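Local coordinates for sensor kinase citA (PDB 1P0Z), which senses citrate through this periplasmic PAS-like domain and, as a homodimeric membrane histidine kinase, probably activates the response regulator CitB by phosphorylation to induce citrate-fermentation genes, at residues S48-I53 with V119-T124; Y64-D69 with G96-S101. One frame throughout, in Å; residues are numbered along the deposited sequence. Where two conformers were deposited one is given.

Contact 1. Residues S48-I53 with V119-T124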
loop_
_atom_site.group_PDB
_atom_site.type_symbol
_atom_site.label_atom_id
_atom_site.label_comp_id
_atom_site.label_asym_id
_atom_site.label_seq_id
_atom_site.Cartn_x
_atom_site.Cartn_y
_atom_site.Cartn_z
ATOM N N SER A 48 -9.824 5.267 7.076
ATOM C CA SER A 48 -9.320 3.967 7.578
ATOM C C SER A 48 -8.650 4.171 8.940
ATOM O O SER A 48 -8.226 5.287 9.251
ATOM C CB SER A 48 -8.238 3.446 6.618
ATOM O OG SER A 48 -7.668 2.255 7.114
ATOM N N ASP A 49 -8.548 3.112 9.732
ATOM C CA ASP A 49 -7.827 3.202 10.996
ATOM C C ASP A 49 -6.365 2.805 10.741
ATOM O O ASP A 49 -5.542 2.804 11.653
ATOM C CB ASP A 49 -8.463 2.332 12.113
ATOM C CG ASP A 49 -8.587 0.874 11.749
ATOM O OD1 ASP A 49 -8.549 0.530 10.550
ATOM O OD2 ASP A 49 -8.744 0.062 12.692
ATOM N N ALA A 50 -6.016 2.520 9.488
ATOM C CA ALA A 50 -4.607 2.195 9.194
ATOM C C ALA A 50 -3.671 3.366 9.532
ATOM O O ALA A 50 -4.038 4.563 9.484
ATOM C CB ALA A 50 -4.442 1.839 7.715
ATOM N N THR A 51 -2.426 3.042 9.851
ATOM C CA THR A 51 -1.431 4.074 10.145
ATOM C C THR A 51 -1.055 4.841 8.887
ATOM O O THR A 51 -0.859 6.076 8.918
ATOM C CB THR A 51 -0.126 3.457 10.687
ATOM O OG1 THR A 51 -0.430 2.647 11.802
ATOM C CG2 THR A 51 0.844 4.559 11.160
ATOM N N TYR A 52 -0.957 4.124 7.772
ATOM C CA TYR A 52 -0.555 4.752 6.535
ATOM C C TYR A 52 -0.988 3.965 5.317
ATOM O O TYR A 52 -1.367 2.797 5.410
ATOM C CB TYR A 52 0.998 4.898 6.484
ATOM C CG TYR A 52 1.768 3.576 6.480
ATOM C CD1 TYR A 52 1.940 2.842 5.307
ATOM C CD2 TYR A 52 2.313 3.064 7.665
ATOM C CE1 TYR A 52 2.625 1.619 5.306
ATOM C CE2 TYR A 52 3.020 1.873 7.673
ATOM C CZ TYR A 52 3.163 1.145 6.473
ATOM O OH TYR A 52 3.827 -0.056 6.440
ATOM N N ILE A 53 -0.890 4.625 4.161
ATOM C CA ILE A 53 -1.129 3.963 2.889
ATOM C C ILE A 53 -0.043 4.517 1.974
ATOM O O ILE A 53 0.161 5.735 1.918
ATOM C CB ILE A 53 -2.498 4.324 2.260
ATOM C CG1 ILE A 53 -3.613 3.908 3.210
ATOM C CG2 ILE A 53 -2.618 3.640 0.885
ATOM C CD1 ILE A 53 -5.025 4.317 2.739
ATOM N N VAL A 119 -0.169 -1.042 -3.920
ATOM C CA VAL A 119 -0.763 -0.317 -2.788
ATOM C C VAL A 119 -0.357 -1.104 -1.535
ATOM O O VAL A 119 -0.414 -2.333 -1.524
ATOM C CB VAL A 119 -2.307 -0.308 -2.838
ATOM C CG1 VAL A 119 -2.878 0.276 -1.522
ATOM C CG2 VAL A 119 -2.780 0.522 -4.045
ATOM N N SER A 120 0.078 -0.366 -0.519
ATOM C CA SER A 120 0.474 -0.984 0.755
ATOM C C SER A 120 -0.304 -0.248 1.840
ATOM O O SER A 120 -0.204 0.980 1.947
ATOM C CB SER A 120 1.985 -0.789 0.987
ATOM O OG SER A 120 2.353 -1.322 2.271
ATOM N N VAL A 121 -1.075 -0.995 2.630
ATOM C CA VAL A 121 -1.823 -0.395 3.732
ATOM C C VAL A 121 -1.137 -0.925 4.989
ATOM O O VAL A 121 -1.028 -2.127 5.180
ATOM C CB VAL A 121 -3.298 -0.834 3.692
ATOM C CG1 VAL A 121 -4.013 -0.404 4.948
ATOM C CG2 VAL A 121 -3.963 -0.248 2.408
ATOM N N GLY A 122 -0.705 -0.023 5.848
ATOM C CA GLY A 122 0.060 -0.466 7.005
ATOM C C GLY A 122 -0.448 -0.033 8.364
ATOM O O GLY A 122 -1.059 1.028 8.513
ATOM N N TYR A 123 -0.180 -0.910 9.340
ATOM C CA TYR A 123 -0.546 -0.663 10.747
ATOM C C TYR A 123 0.716 -0.803 11.596
ATOM O O TYR A 123 1.293 -1.882 11.674
ATOM C CB TYR A 123 -1.563 -1.686 11.254
ATOM C CG TYR A 123 -2.959 -1.506 10.696
ATOM C CD1 TYR A 123 -3.266 -1.897 9.392
ATOM C CD2 TYR A 123 -3.967 -0.963 11.486
ATOM C CE1 TYR A 123 -4.573 -1.756 8.876
ATOM C CE2 TYR A 123 -5.277 -0.807 10.994
ATOM C CZ TYR A 123 -5.561 -1.208 9.678
ATOM O OH TYR A 123 -6.827 -1.009 9.208
ATOM N N THR A 124 1.199 0.281 12.197
ATOM C CA THR A 124 2.411 0.170 13.013
ATOM C C THR A 124 2.037 -0.516 14.336
ATOM O O THR A 124 1.178 -0.050 15.082
ATOM C CB THR A 124 3.025 1.556 13.256
ATOM O OG1 THR A 124 3.507 2.051 12.004
ATOM C CG2 THR A 124 4.185 1.478 14.292
#

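Contact 2. Residues Y64-D69 with G96-S101. With FLC (citrate anion), chain K.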
loop_
_atom_site.group_PDB
_atom_site.type_symbol
_atom_site.label_atom_id
_atom_site.label_comp_id
_atom_site.label_asym_id
_atom_site.label_seq_id
_atom_site.Cartn_x
_atom_site.Cartn_y
_atom_site.Cartn_z
ATOM N N TYR A 64 2.661 8.122 -3.795
ATOM C CA TYR A 64 1.979 8.671 -2.630
ATOM C C TYR A 64 2.559 8.077 -1.364
ATOM O O TYR A 64 2.849 6.874 -1.318
ATOM C CB TYR A 64 0.461 8.347 -2.674
ATOM C CG TYR A 64 -0.309 8.856 -1.453
ATOM C CD1 TYR A 64 -0.365 8.105 -0.271
ATOM C CD2 TYR A 64 -0.993 10.083 -1.491
ATOM C CE1 TYR A 64 -1.089 8.565 0.846
ATOM C CE2 TYR A 64 -1.719 10.554 -0.389
ATOM C CZ TYR A 64 -1.770 9.793 0.771
ATOM O OH TYR A 64 -2.551 10.235 1.804
ATOM N N HIS A 65 2.739 8.929 -0.354
ATOM C CA HIS A 65 3.200 8.500 0.959
ATOM C C HIS A 65 2.662 9.551 1.933
ATOM O O HIS A 65 2.395 10.709 1.540
ATOM C CB HIS A 65 4.736 8.440 1.005
ATOM C CG HIS A 65 5.281 7.733 2.209
ATOM N ND1 HIS A 65 5.423 8.344 3.445
ATOM C CD2 HIS A 65 5.753 6.472 2.356
ATOM C CE1 HIS A 65 5.964 7.489 4.295
ATOM N NE2 HIS A 65 6.176 6.346 3.662
ATOM N N VAL A 66 2.485 9.170 3.186
ATOM C CA VAL A 66 1.967 10.125 4.169
ATOM C C VAL A 66 2.969 11.244 4.411
ATOM O O VAL A 66 2.564 12.341 4.804
ATOM C CB VAL A 66 1.599 9.429 5.500
ATOM C CG1 VAL A 66 0.438 8.464 5.243
ATOM C CG2 VAL A 66 2.805 8.681 6.062
ATOM N N ASN A 67 4.248 10.965 4.174
ATOM C CA ASN A 67 5.319 11.961 4.326
ATOM C C ASN A 67 5.715 12.394 2.926
ATOM O O ASN A 67 6.252 11.630 2.112
ATOM C CB ASN A 67 6.431 11.355 5.159
ATOM C CG ASN A 67 5.924 10.971 6.537
ATOM O OD1 ASN A 67 5.047 11.631 7.085
ATOM N ND2 ASN A 67 6.471 9.927 7.098
ATOM N N PRO A 68 5.428 13.671 2.617
ATOM C CA PRO A 68 5.701 14.255 1.303
ATOM C C PRO A 68 7.040 14.038 0.657
ATOM O O PRO A 68 7.111 13.846 -0.576
ATOM C CB PRO A 68 5.353 15.746 1.486
ATOM C CG PRO A 68 5.494 15.958 2.946
ATOM C CD PRO A 68 4.947 14.690 3.565
ATOM N N ASP A 69 8.101 14.046 1.451
ATOM C CA ASP A 69 9.424 13.876 0.858
ATOM C C ASP A 69 9.691 12.493 0.286
ATOM O O ASP A 69 10.584 12.327 -0.549
ATOM C CB ASP A 69 10.522 14.243 1.868
ATOM C CG ASP A 69 10.468 15.718 2.282
ATOM O OD1 ASP A 69 9.970 16.545 1.487
ATOM O OD2 ASP A 69 10.929 16.053 3.397
ATOM N N GLY A 96 9.778 0.034 8.273
ATOM C CA GLY A 96 10.135 1.063 7.319
ATOM C C GLY A 96 10.281 2.343 8.143
ATOM O O GLY A 96 10.322 2.287 9.375
ATOM N N SER A 97 10.273 3.482 7.458
ATOM C CA SER A 97 10.469 4.786 8.115
ATOM C C SER A 97 9.451 5.059 9.227
ATOM O O SER A 97 9.742 5.755 10.216
ATOM C CB SER A 97 10.407 5.873 7.049
ATOM O OG SER A 97 9.046 6.078 6.585
ATOM N N LEU A 98 8.248 4.485 9.100
ATOM C CA LEU A 98 7.202 4.711 10.072
ATOM C C LEU A 98 7.151 3.726 11.236
ATOM O O LEU A 98 6.224 3.774 12.077
ATOM C CB LEU A 98 5.843 4.770 9.350
ATOM C CG LEU A 98 5.788 5.823 8.222
ATOM C CD1 LEU A 98 4.513 5.667 7.365
ATOM C CD2 LEU A 98 5.831 7.196 8.831
ATOM N N GLY A 99 8.107 2.806 11.290
ATOM C CA GLY A 99 8.143 1.871 12.397
ATOM C C GLY A 99 7.720 0.453 12.012
ATOM O O GLY A 99 7.143 0.247 10.941
ATOM N N SER A 100 8.006 -0.523 12.874
ATOM C CA SER A 100 7.630 -1.904 12.601
ATOM C C SER A 100 6.119 -1.972 12.381
ATOM O O SER A 100 5.323 -1.645 13.275
ATOM C CB SER A 100 8.063 -2.815 13.742
ATOM O OG SER A 100 7.869 -4.155 13.354
ATOM N N SER A 101 5.737 -2.401 11.174
ATOM C CA SER A 101 4.315 -2.428 10.832
ATOM C C SER A 101 3.911 -3.628 10.015
ATOM O O SER A 101 4.707 -4.180 9.262
ATOM C CB SER A 101 3.988 -1.177 9.973
ATOM O OG SER A 101 4.828 -1.090 8.793
HETATM C CAC FLC K . 7.032 3.420 5.692
HETATM C CA FLC K . 5.949 2.577 4.964
HETATM C CB FLC K . 6.555 1.710 3.760
HETATM C CBC FLC K . 7.076 2.563 2.545
HETATM C CG FLC K . 5.481 0.611 3.303
HETATM C CGC FLC K . 5.881 -0.357 2.168
HETATM O OA1 FLC K . 7.622 4.294 5.081
HETATM O OA2 FLC K . 7.261 3.066 6.851
HETATM O OB1 FLC K . 6.356 3.447 2.075
HETATM O OB2 FLC K . 8.190 2.256 2.062
HETATM O OG1 FLC K . 7.107 -0.454 1.803
HETATM O OG2 FLC K . 4.975 -0.978 1.659
HETATM O OHB FLC K . 7.680 0.930 4.192
HETATM O O HOH W 1 8.672 8.738 5.998
#

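Contact 1. Residues S48-I53 with V119-T124
A classic beta bulge opens the central antiparallel pairing of this periplasmic PAS domain, where the chain leaving helix 34-47 enters strand 52-57 beside strand 115-124. T51 and Y52 both face G122: Y52 N donates to G122 O at 3.2 Å, and T51 N approaches the same oxygen in a weak, bent bond. The return bond, G122 N to Y52 O, is 2.9 Å and nearly straight at 177°, so Y52-G122 is a hydrogen-bonded pair and I53-V121 the non-hydrogen-bonded pair next to it. Beyond the bulge, T51 OG1, beside its own backbone N, extends the ladder by accepting from T124 N at 2.9 Å and 169°.

The two tyrosines lie on opposite faces of the sheet, and each ring covers backbone of the other segment, Y52 over strand residue G122 and Y123 over loop residue A50. With CG held between its backbone N and carbonyl carbon (chi1 64°), the Y52 ring folds across G122, whose CA sits 3.8 Å from the ring centroid as a CH-pi contact; with no side chain on G122, its CA can come this close. Y52 OH bonds to S101 on the adjoining strand, on the face where S120 OG holds the bound citrate. On the face carrying I53 and V121, the Y123 ring lies against A50, with A50 CA 3.7 Å from its centroid, while A50 CB rests on V121 CG1. Y123 OH donates to D49 OD1 at 2.7 Å, meeting it from above the carboxylate plane, which stands nearly perpendicular to the ring. R11 forms a salt bridge with that carboxylate and Q15 bonds to Y123 OH, tying the loop to helix 6-20. S48 OG accepts from A50 N in an ST turn and also bonds Q15 OE1.

Contact 2. Residues Y64-D69 with G96-S101
This is a ligand-bridged contact between two loops at the mouth of the citrate pocket: residues 64-69 lead out of strand 62-64, whereas the loop 96-101 connects strand 90-96 to strand 101-109. Direct touching is slight, burying 139 Å² in all, and L98 carries most of it. Its CD1 meets V66 CG2 at 3.7 Å, the two side chains crossing obliquely, while CD2 reaches tip to tip toward N67 ND2. That amide nitrogen also donates to a water, which in turn donates to S97 OG.

The stronger link runs through one carboxylate of the bound citrate. H65 NE2 donates to citrate OA1 at 2.9 Å and S97 OG to the same oxygen at 2.7 Å, so OA1 receives a bond from each loop. L98 N takes the other oxygen, OA2, at 2.8 Å. H65, an experimentally established citrate-binding residue, is fixed in rotation because its ND1 accepts N67 N in the ring plane (3.0 Å, 166°); this is consistent with a proton on NE2, the atom that donates to citrate. A type I turn from G96 to G99, closed by G99 N to G96 O, presents S97 OG and L98 N together.

R62, T54, K105 and S120 also hydrogen-bond the same citrate, while V66 and L98 both rest on Y52 of strand 52-57 and V66 also reaches R45 of helix 34-47.

How the contacts relate
Contact 1 is core and contact 2 surface, their centres 10 Å apart, and along the chain contact 2 is nested within the loop that contact 1 closes. Contact 1 joins neighbouring strands directly, by backbone bonds and by tyrosine rings laid over main chain; in contact 2 the loops meet mainly through citrate and a water. Both adjoin the same pocket, with S120 reaching the ligand from the sheet and H65, S97 and L98 from the loops. They also touch: besides the Y52-S101 hydroxyl pair, T124 OG1 lies 3.2 Å from L98 O, a probable hydrogen bond that joins the ligand-binding loop 96-101 to the central strands.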